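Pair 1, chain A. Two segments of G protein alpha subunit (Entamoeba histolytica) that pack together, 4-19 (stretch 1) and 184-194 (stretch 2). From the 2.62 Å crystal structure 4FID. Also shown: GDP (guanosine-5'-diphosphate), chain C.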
# COMPACT_ATOMS: atom_id res chain seq x y z
N LYS A 4 24.92 2.12 17.95
CA LYS A 4 23.57 2.64 17.71
C LYS A 4 23.01 2.28 16.32
O LYS A 4 23.72 2.38 15.32
CB LYS A 4 23.53 4.15 17.95
CG LYS A 4 23.53 4.51 19.44
CD LYS A 4 23.47 6.02 19.66
CE LYS A 4 24.80 6.58 20.18
NZ LYS A 4 25.07 6.23 21.61
N PRO A 5 21.73 1.87 16.26
CA PRO A 5 21.10 1.33 15.05
C PRO A 5 20.90 2.37 13.96
O PRO A 5 20.79 3.56 14.25
CB PRO A 5 19.73 0.86 15.56
CG PRO A 5 19.45 1.78 16.70
CD PRO A 5 20.77 2.00 17.37
N ILE A 6 20.89 1.93 12.71
CA ILE A 6 20.54 2.79 11.59
C ILE A 6 19.04 3.07 11.63
O ILE A 6 18.20 2.15 11.69
CB ILE A 6 20.91 2.15 10.25
CG1 ILE A 6 22.41 1.87 10.18
CG2 ILE A 6 20.47 3.05 9.08
CD1 ILE A 6 22.87 1.44 8.80
N THR A 7 18.69 4.36 11.60
CA THR A 7 17.31 4.76 11.74
C THR A 7 16.66 5.11 10.40
O THR A 7 17.19 5.86 9.60
CB THR A 7 17.21 5.92 12.72
OG1 THR A 7 17.55 5.43 14.02
CG2 THR A 7 15.79 6.48 12.75
N VAL A 8 15.48 4.56 10.19
CA VAL A 8 14.77 4.74 8.95
C VAL A 8 13.35 5.16 9.27
O VAL A 8 12.70 4.54 10.10
CB VAL A 8 14.70 3.43 8.17
CG1 VAL A 8 13.86 3.61 6.93
CG2 VAL A 8 16.10 2.95 7.82
N MSE A 9 12.90 6.20 8.60
CA MSE A 9 11.57 6.76 8.84
C MSE A 9 10.70 6.60 7.59
O MSE A 9 11.10 7.04 6.51
CB MSE A 9 11.70 8.24 9.21
CG MSE A 9 10.37 8.92 9.43
SE MSE A 9 10.50 10.78 10.08
CE MSE A 9 10.90 10.48 11.98
N LEU A 10 9.55 5.95 7.74
CA LEU A 10 8.60 5.83 6.63
C LEU A 10 7.58 6.95 6.66
O LEU A 10 6.87 7.11 7.65
CB LEU A 10 7.86 4.50 6.67
CG LEU A 10 8.66 3.24 6.30
CD1 LEU A 10 7.73 2.06 6.26
CD2 LEU A 10 9.39 3.42 4.99
N LEU A 11 7.52 7.71 5.58
CA LEU A 11 6.47 8.72 5.35
C LEU A 11 5.62 8.36 4.15
O LEU A 11 6.06 7.65 3.27
CB LEU A 11 7.07 10.10 5.10
CG LEU A 11 7.65 10.98 6.24
CD1 LEU A 11 6.95 10.82 7.57
CD2 LEU A 11 9.14 10.76 6.41
N GLY A 12 4.42 8.91 4.08
CA GLY A 12 3.67 8.80 2.86
C GLY A 12 2.30 9.37 3.03
O GLY A 12 1.96 9.76 4.11
N SER A 13 1.53 9.42 1.95
CA SER A 13 0.11 9.73 2.02
C SER A 13 -0.63 8.48 2.46
O SER A 13 -0.02 7.47 2.84
CB SER A 13 -0.41 10.20 0.68
OG SER A 13 0.23 11.40 0.30
N GLY A 14 -1.96 8.57 2.42
CA GLY A 14 -2.79 7.44 2.78
C GLY A 14 -2.98 6.51 1.60
O GLY A 14 -3.18 6.96 0.46
N GLU A 15 -2.94 5.21 1.88
CA GLU A 15 -3.11 4.19 0.85
C GLU A 15 -1.96 4.22 -0.13
O GLU A 15 -2.13 3.95 -1.31
CB GLU A 15 -4.44 4.35 0.12
CG GLU A 15 -5.57 3.50 0.69
CD GLU A 15 -6.91 4.18 0.53
OE1 GLU A 15 -7.91 3.49 0.20
OE2 GLU A 15 -6.96 5.41 0.73
N SER A 16 -0.79 4.57 0.38
CA SER A 16 0.42 4.47 -0.40
C SER A 16 1.02 3.08 -0.24
O SER A 16 1.91 2.67 -0.98
CB SER A 16 1.41 5.50 0.12
OG SER A 16 1.45 5.45 1.53
N GLY A 17 0.51 2.34 0.75
CA GLY A 17 1.04 1.04 1.11
C GLY A 17 2.25 1.10 2.03
O GLY A 17 2.97 0.12 2.16
N LYS A 18 2.48 2.23 2.70
CA LYS A 18 3.68 2.33 3.54
C LYS A 18 3.59 1.43 4.76
O LYS A 18 4.61 0.93 5.27
CB LYS A 18 3.97 3.79 3.92
CG LYS A 18 3.69 4.19 5.34
CD LYS A 18 3.80 5.73 5.49
CE LYS A 18 2.58 6.31 6.19
NZ LYS A 18 1.97 5.31 7.14
N SER A 19 2.37 1.20 5.23
CA SER A 19 2.13 0.30 6.36
C SER A 19 2.37 -1.16 5.96
O SER A 19 2.86 -1.97 6.74
CB SER A 19 0.73 0.51 6.94
OG SER A 19 0.02 -0.71 7.09
N ASP A 184 18.19 12.76 14.58
CA ASP A 184 19.24 11.91 14.02
C ASP A 184 18.66 10.77 13.19
O ASP A 184 19.00 9.59 13.41
CB ASP A 184 20.13 11.36 15.15
CG ASP A 184 20.88 12.45 15.90
OD1 ASP A 184 21.23 13.49 15.29
OD2 ASP A 184 21.13 12.27 17.12
N VAL A 185 17.79 11.10 12.25
CA VAL A 185 17.26 10.11 11.32
C VAL A 185 18.23 9.95 10.14
O VAL A 185 18.58 10.93 9.49
CB VAL A 185 15.85 10.49 10.82
CG1 VAL A 185 15.40 9.57 9.71
CG2 VAL A 185 14.87 10.43 11.98
N ASP A 186 18.67 8.73 9.88
CA ASP A 186 19.69 8.51 8.85
C ASP A 186 19.09 8.51 7.46
O ASP A 186 19.72 8.97 6.49
CB ASP A 186 20.48 7.23 9.12
CG ASP A 186 21.15 7.25 10.49
OD1 ASP A 186 21.80 8.27 10.80
OD2 ASP A 186 20.99 6.28 11.26
N CYS A 187 17.86 8.02 7.36
CA CYS A 187 17.19 7.86 6.09
C CYS A 187 15.68 8.07 6.19
O CYS A 187 15.02 7.57 7.10
CB CYS A 187 17.48 6.46 5.54
SG CYS A 187 16.56 6.06 4.05
N ALA A 188 15.15 8.84 5.25
CA ALA A 188 13.72 9.05 5.17
C ALA A 188 13.21 8.38 3.90
O ALA A 188 13.67 8.68 2.82
CB ALA A 188 13.43 10.54 5.16
N ILE A 189 12.29 7.44 4.04
CA ILE A 189 11.73 6.78 2.87
C ILE A 189 10.31 7.28 2.59
O ILE A 189 9.41 7.09 3.41
CB ILE A 189 11.74 5.26 3.05
CG1 ILE A 189 13.17 4.76 3.29
CG2 ILE A 189 11.11 4.56 1.84
CD1 ILE A 189 13.32 3.24 3.27
N PHE A 190 10.10 7.92 1.44
CA PHE A 190 8.77 8.38 1.07
C PHE A 190 8.09 7.36 0.16
O PHE A 190 8.61 7.03 -0.90
CB PHE A 190 8.82 9.76 0.39
CG PHE A 190 7.48 10.30 -0.02
CD1 PHE A 190 6.61 10.84 0.92
CD2 PHE A 190 7.07 10.26 -1.35
CE1 PHE A 190 5.36 11.34 0.56
CE2 PHE A 190 5.82 10.75 -1.73
CZ PHE A 190 4.96 11.30 -0.77
N VAL A 191 6.93 6.88 0.59
CA VAL A 191 6.17 5.92 -0.19
C VAL A 191 4.99 6.59 -0.85
O VAL A 191 4.28 7.41 -0.22
CB VAL A 191 5.61 4.79 0.70
CG1 VAL A 191 5.09 3.62 -0.18
CG2 VAL A 191 6.65 4.33 1.68
N THR A 192 4.77 6.25 -2.12
CA THR A 192 3.62 6.75 -2.84
C THR A 192 3.03 5.67 -3.76
O THR A 192 3.73 4.79 -4.27
CB THR A 192 3.94 8.06 -3.62
OG1 THR A 192 2.73 8.66 -4.09
CG2 THR A 192 4.88 7.77 -4.81
N SER A 193 1.73 5.73 -3.95
CA SER A 193 1.02 4.77 -4.76
C SER A 193 1.03 5.27 -6.19
O SER A 193 0.60 6.38 -6.47
CB SER A 193 -0.42 4.67 -4.26
OG SER A 193 -1.14 3.67 -4.97
N LEU A 194 1.50 4.43 -7.10
CA LEU A 194 1.47 4.79 -8.51
C LEU A 194 0.05 4.74 -9.03
O LEU A 194 -0.31 5.47 -9.95
CB LEU A 194 2.37 3.88 -9.33
CG LEU A 194 3.87 4.22 -9.31
CD1 LEU A 194 4.68 3.10 -9.93
CD2 LEU A 194 4.07 5.52 -10.06
PB GDP C . -0.95 3.23 4.86
O1B GDP C . -1.23 2.67 6.23
O2B GDP C . -1.78 4.48 4.65
O3B GDP C . 0.52 3.58 4.80
O3A GDP C . -1.31 2.18 3.67
PA GDP C . -1.59 0.59 3.89
O1A GDP C . -0.30 -0.17 4.10
O2A GDP C . -2.54 0.35 5.04
O5' GDP C . -2.31 0.13 2.51
C5' GDP C . -3.61 -0.46 2.55
C4' GDP C . -3.82 -1.50 1.43
O4' GDP C . -2.91 -1.32 0.34
C3' GDP C . -3.67 -2.94 1.92
O3' GDP C . -4.86 -3.68 1.63
C2' GDP C . -2.46 -3.48 1.16
O2' GDP C . -2.60 -4.89 0.89
C1' GDP C . -2.43 -2.60 -0.09
N9 GDP C . -1.08 -2.52 -0.72
C8 GDP C . 0.02 -1.89 -0.25
N7 GDP C . 1.07 -2.03 -1.11
C5 GDP C . 0.64 -2.76 -2.15
C6 GDP C . 1.22 -3.30 -3.41
O6 GDP C . 2.41 -3.08 -3.72
N1 GDP C . 0.44 -4.03 -4.22
C2 GDP C . -0.85 -4.27 -3.93
N2 GDP C . -1.58 -5.00 -4.80
N3 GDP C . -1.46 -3.82 -2.80
C4 GDP C . -0.77 -3.07 -1.89
O HOH W 1 -3.66 3.43 -4.05

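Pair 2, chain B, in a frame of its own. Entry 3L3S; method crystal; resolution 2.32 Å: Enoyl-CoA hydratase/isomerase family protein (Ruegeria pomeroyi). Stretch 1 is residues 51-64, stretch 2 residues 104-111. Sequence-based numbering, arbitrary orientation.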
# COMPACT_ATOMS: atom_id res chain seq x y z
N VAL B 51 4.35 -30.07 12.01
CA VAL B 51 3.96 -28.67 12.22
C VAL B 51 3.56 -28.07 10.87
O VAL B 51 4.39 -27.92 9.98
CB VAL B 51 5.12 -27.84 12.83
CG1 VAL B 51 4.74 -26.35 12.94
CG2 VAL B 51 5.50 -28.40 14.19
N HIS B 52 2.27 -27.76 10.73
CA HIS B 52 1.75 -27.19 9.49
C HIS B 52 1.54 -25.68 9.59
O HIS B 52 1.79 -24.96 8.63
CB HIS B 52 0.44 -27.87 9.10
CG HIS B 52 0.57 -29.33 8.74
ND1 HIS B 52 -0.50 -30.06 8.26
CD2 HIS B 52 1.61 -30.19 8.81
CE1 HIS B 52 -0.12 -31.31 8.07
NE2 HIS B 52 1.16 -31.42 8.39
N VAL B 53 1.04 -25.22 10.74
CA VAL B 53 0.78 -23.79 10.98
C VAL B 53 1.24 -23.33 12.36
O VAL B 53 1.23 -24.11 13.32
CB VAL B 53 -0.74 -23.42 10.80
CG1 VAL B 53 -1.12 -23.42 9.35
CG2 VAL B 53 -1.61 -24.40 11.49
N LEU B 54 1.68 -22.08 12.45
CA LEU B 54 2.16 -21.48 13.70
C LEU B 54 1.21 -20.43 14.25
O LEU B 54 0.68 -19.61 13.50
CB LEU B 54 3.52 -20.80 13.50
CG LEU B 54 4.87 -21.48 13.30
CD1 LEU B 54 5.26 -22.19 14.56
CD2 LEU B 54 4.87 -22.42 12.10
N VAL B 55 0.97 -20.49 15.56
CA VAL B 55 0.14 -19.51 16.27
C VAL B 55 1.01 -18.94 17.39
O VAL B 55 1.62 -19.69 18.14
CB VAL B 55 -1.18 -20.11 16.87
CG1 VAL B 55 -1.91 -19.05 17.71
CG2 VAL B 55 -2.12 -20.60 15.76
N ILE B 56 1.13 -17.62 17.43
CA ILE B 56 1.91 -16.91 18.44
C ILE B 56 0.92 -16.16 19.34
O ILE B 56 0.26 -15.22 18.92
CB ILE B 56 2.94 -15.93 17.80
CG1 ILE B 56 3.95 -16.74 16.97
CG2 ILE B 56 3.68 -15.13 18.88
CD1 ILE B 56 4.91 -15.91 16.13
N HIS B 57 0.85 -16.61 20.59
CA HIS B 57 -0.07 -16.04 21.57
C HIS B 57 0.67 -15.45 22.77
O HIS B 57 1.44 -16.13 23.45
CB HIS B 57 -1.04 -17.16 22.03
CG HIS B 57 -2.20 -16.70 22.87
ND1 HIS B 57 -2.97 -17.58 23.60
CD2 HIS B 57 -2.75 -15.47 23.07
CE1 HIS B 57 -3.94 -16.93 24.21
NE2 HIS B 57 -3.83 -15.65 23.91
N GLY B 58 0.44 -14.16 22.98
CA GLY B 58 0.97 -13.44 24.13
C GLY B 58 -0.32 -13.19 24.91
O GLY B 58 -1.02 -12.23 24.59
N PRO B 59 -0.68 -14.04 25.90
CA PRO B 59 -1.91 -13.90 26.69
C PRO B 59 -2.09 -12.68 27.58
O PRO B 59 -1.12 -12.10 28.05
CB PRO B 59 -1.93 -15.18 27.53
CG PRO B 59 -1.03 -16.11 26.81
CD PRO B 59 0.07 -15.21 26.38
N GLY B 60 -3.35 -12.30 27.77
CA GLY B 60 -3.74 -11.21 28.65
C GLY B 60 -3.68 -9.75 28.27
O GLY B 60 -3.69 -9.37 27.09
N ARG B 61 -3.64 -8.94 29.32
CA ARG B 61 -3.57 -7.47 29.26
C ARG B 61 -2.52 -6.93 28.26
O ARG B 61 -2.74 -5.89 27.63
CB ARG B 61 -3.28 -6.94 30.68
CG ARG B 61 -2.86 -5.48 30.78
CD ARG B 61 -2.55 -5.05 32.19
NE ARG B 61 -1.81 -6.04 32.98
CZ ARG B 61 -0.74 -5.76 33.72
NH1 ARG B 61 -0.26 -4.53 33.77
NH2 ARG B 61 -0.21 -6.71 34.48
N ILE B 62 -1.38 -7.60 28.19
CA ILE B 62 -0.30 -7.21 27.29
C ILE B 62 0.04 -8.36 26.35
O ILE B 62 0.24 -9.50 26.80
CB ILE B 62 1.00 -6.78 28.07
CG1 ILE B 62 0.70 -5.66 29.08
CG2 ILE B 62 2.06 -6.26 27.09
CD1 ILE B 62 1.86 -5.21 29.95
N PHE B 63 0.06 -8.09 25.04
CA PHE B 63 0.44 -9.12 24.06
C PHE B 63 1.94 -9.33 24.21
O PHE B 63 2.39 -10.46 24.38
CB PHE B 63 0.10 -8.70 22.62
CG PHE B 63 0.62 -9.66 21.57
CD1 PHE B 63 0.09 -10.96 21.45
CD2 PHE B 63 1.65 -9.27 20.70
CE1 PHE B 63 0.58 -11.87 20.47
CE2 PHE B 63 2.16 -10.16 19.72
CZ PHE B 63 1.63 -11.47 19.61
N CYS B 64 2.69 -8.23 24.15
CA CYS B 64 4.14 -8.20 24.27
C CYS B 64 4.58 -6.74 24.35
O CYS B 64 4.21 -5.92 23.50
CB CYS B 64 4.80 -8.91 23.08
SG CYS B 64 6.58 -8.91 23.11
N PRO B 104 7.81 -20.13 5.29
CA PRO B 104 6.90 -20.77 4.32
C PRO B 104 5.56 -21.22 4.91
O PRO B 104 4.56 -21.23 4.21
CB PRO B 104 7.71 -21.97 3.84
CG PRO B 104 9.10 -21.51 3.96
CD PRO B 104 9.10 -20.84 5.29
N LYS B 105 5.58 -21.60 6.20
CA LYS B 105 4.39 -22.04 6.93
C LYS B 105 3.65 -20.84 7.52
O LYS B 105 4.30 -19.90 7.99
CB LYS B 105 4.78 -23.04 8.03
CG LYS B 105 5.32 -24.33 7.45
CD LYS B 105 5.85 -25.28 8.47
CE LYS B 105 6.72 -26.32 7.76
NZ LYS B 105 7.14 -27.41 8.67
N PRO B 106 2.30 -20.82 7.45
CA PRO B 106 1.49 -19.70 7.99
C PRO B 106 1.70 -19.39 9.46
O PRO B 106 1.78 -20.30 10.29
CB PRO B 106 0.06 -20.15 7.74
CG PRO B 106 0.17 -20.99 6.54
CD PRO B 106 1.41 -21.80 6.81
N THR B 107 1.90 -18.11 9.76
CA THR B 107 2.10 -17.62 11.12
C THR B 107 0.94 -16.68 11.49
O THR B 107 0.60 -15.76 10.74
CB THR B 107 3.46 -16.92 11.27
OG1 THR B 107 3.52 -15.80 10.39
CG2 THR B 107 4.61 -17.90 10.92
N ILE B 108 0.28 -16.98 12.61
CA ILE B 108 -0.87 -16.19 13.08
C ILE B 108 -0.66 -15.67 14.50
O ILE B 108 -0.35 -16.43 15.41
CB ILE B 108 -2.19 -17.04 13.06
CG1 ILE B 108 -2.47 -17.60 11.66
CG2 ILE B 108 -3.39 -16.19 13.51
CD1 ILE B 108 -3.35 -18.83 11.63
N ALA B 109 -0.91 -14.38 14.68
CA ALA B 109 -0.80 -13.74 15.97
C ALA B 109 -2.18 -13.53 16.61
O ALA B 109 -3.11 -13.04 15.95
CB ALA B 109 -0.06 -12.43 15.84
N LEU B 110 -2.33 -13.96 17.86
CA LEU B 110 -3.57 -13.81 18.64
C LEU B 110 -3.29 -12.71 19.68
O LEU B 110 -2.52 -12.91 20.64
CB LEU B 110 -3.92 -15.14 19.32
CG LEU B 110 -5.31 -15.50 19.88
CD1 LEU B 110 -5.32 -16.99 20.14
CD2 LEU B 110 -5.67 -14.75 21.14
N VAL B 111 -3.91 -11.55 19.48
CA VAL B 111 -3.74 -10.36 20.33
C VAL B 111 -4.99 -10.00 21.16
O VAL B 111 -6.04 -9.69 20.59
CB VAL B 111 -3.30 -9.15 19.46
CG1 VAL B 111 -3.12 -7.88 20.27
CG2 VAL B 111 -1.99 -9.47 18.76

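Each pair sets two neighbouring parallel strands side by side, their axes 4.6 Å apart at closest approach and crossing at -31° in pair 1 and -23° in pair 2; fourteen central residues superpose at 0.7 Å. The shared rule is a parallel hydrogen-bond ladder in which alternate residues of the first strand use both N and O. In pair 1, M9(A) N donates to C187(A) O (2.9 Å) and I189(A) N to M9(A) O (2.8 Å); L11(A) repeats the pattern, its N reaching I189(A) O and its O accepting from V191(A) N, both at 2.9 Å. In pair 2 the matching residues L54(B) and I56(B) do the same: L54(B) N to P106(B) O and I108(B) N to L54(B) O, both 2.8 Å, then I56(B) N to I108(B) O (2.8 Å) and L110(B) N to I56(B) O (3.1 Å).

The entrance to the ladder differs. P106(B), matching C187(A), has no N-H to give, so the bond from C187(A) N to T7(A) O (3.2 Å) has no equivalent. In both pairs the preceding position adds a polar side-chain link. D186(A) accepts from T7(A) N through OD2 (3.0 Å), whereas its match K105(B) extends its chain to donate from NZ to V51(B) O (3.1 Å).

Within the ladder, the closest match in side-chain placement is I189(A) with I108(B), whose side-chain centres fall 0.4 Å apart. L10(A) and I189(A) pack CD2 to CB at 3.6 Å; V55(B) and I108(B) meet more loosely, CG2 to CB at 4.5 Å. On the other face bulk is redistributed: L11(A) CB lies 4.3 Å from F190(A) CD1, but F190(A) matches the small A109(B). There a ring arrives from farther along the first stretch, F63(B) CZ standing 4.2 Å from A109(B) CB, while F63(B) also lays one face under V111(B) CG2, 3.8 Å from the ring centroid.

The largest CA shift among matched positions, 1.6 Å, is between G12(A) CA and H57(B) CA. G12(A) leaves its position bare, and an ideal CB there would come within 2.7 Å of V191(A) O, a clash. H57(B) offers a ring face to L110(B), whose CD1 sits 4.1 Å from the centroid. V191(A), matching L110(B), instead packs against the returning loop and the start of the helix that follows it: its CG1 is 3.4 Å from S16(A) O in the loop, and its CG2 is 3.5 Å from K18(A) CB in the helix. That loop also holds the nucleotide, E15(A) N donating to GDP O2B at 3.1 Å.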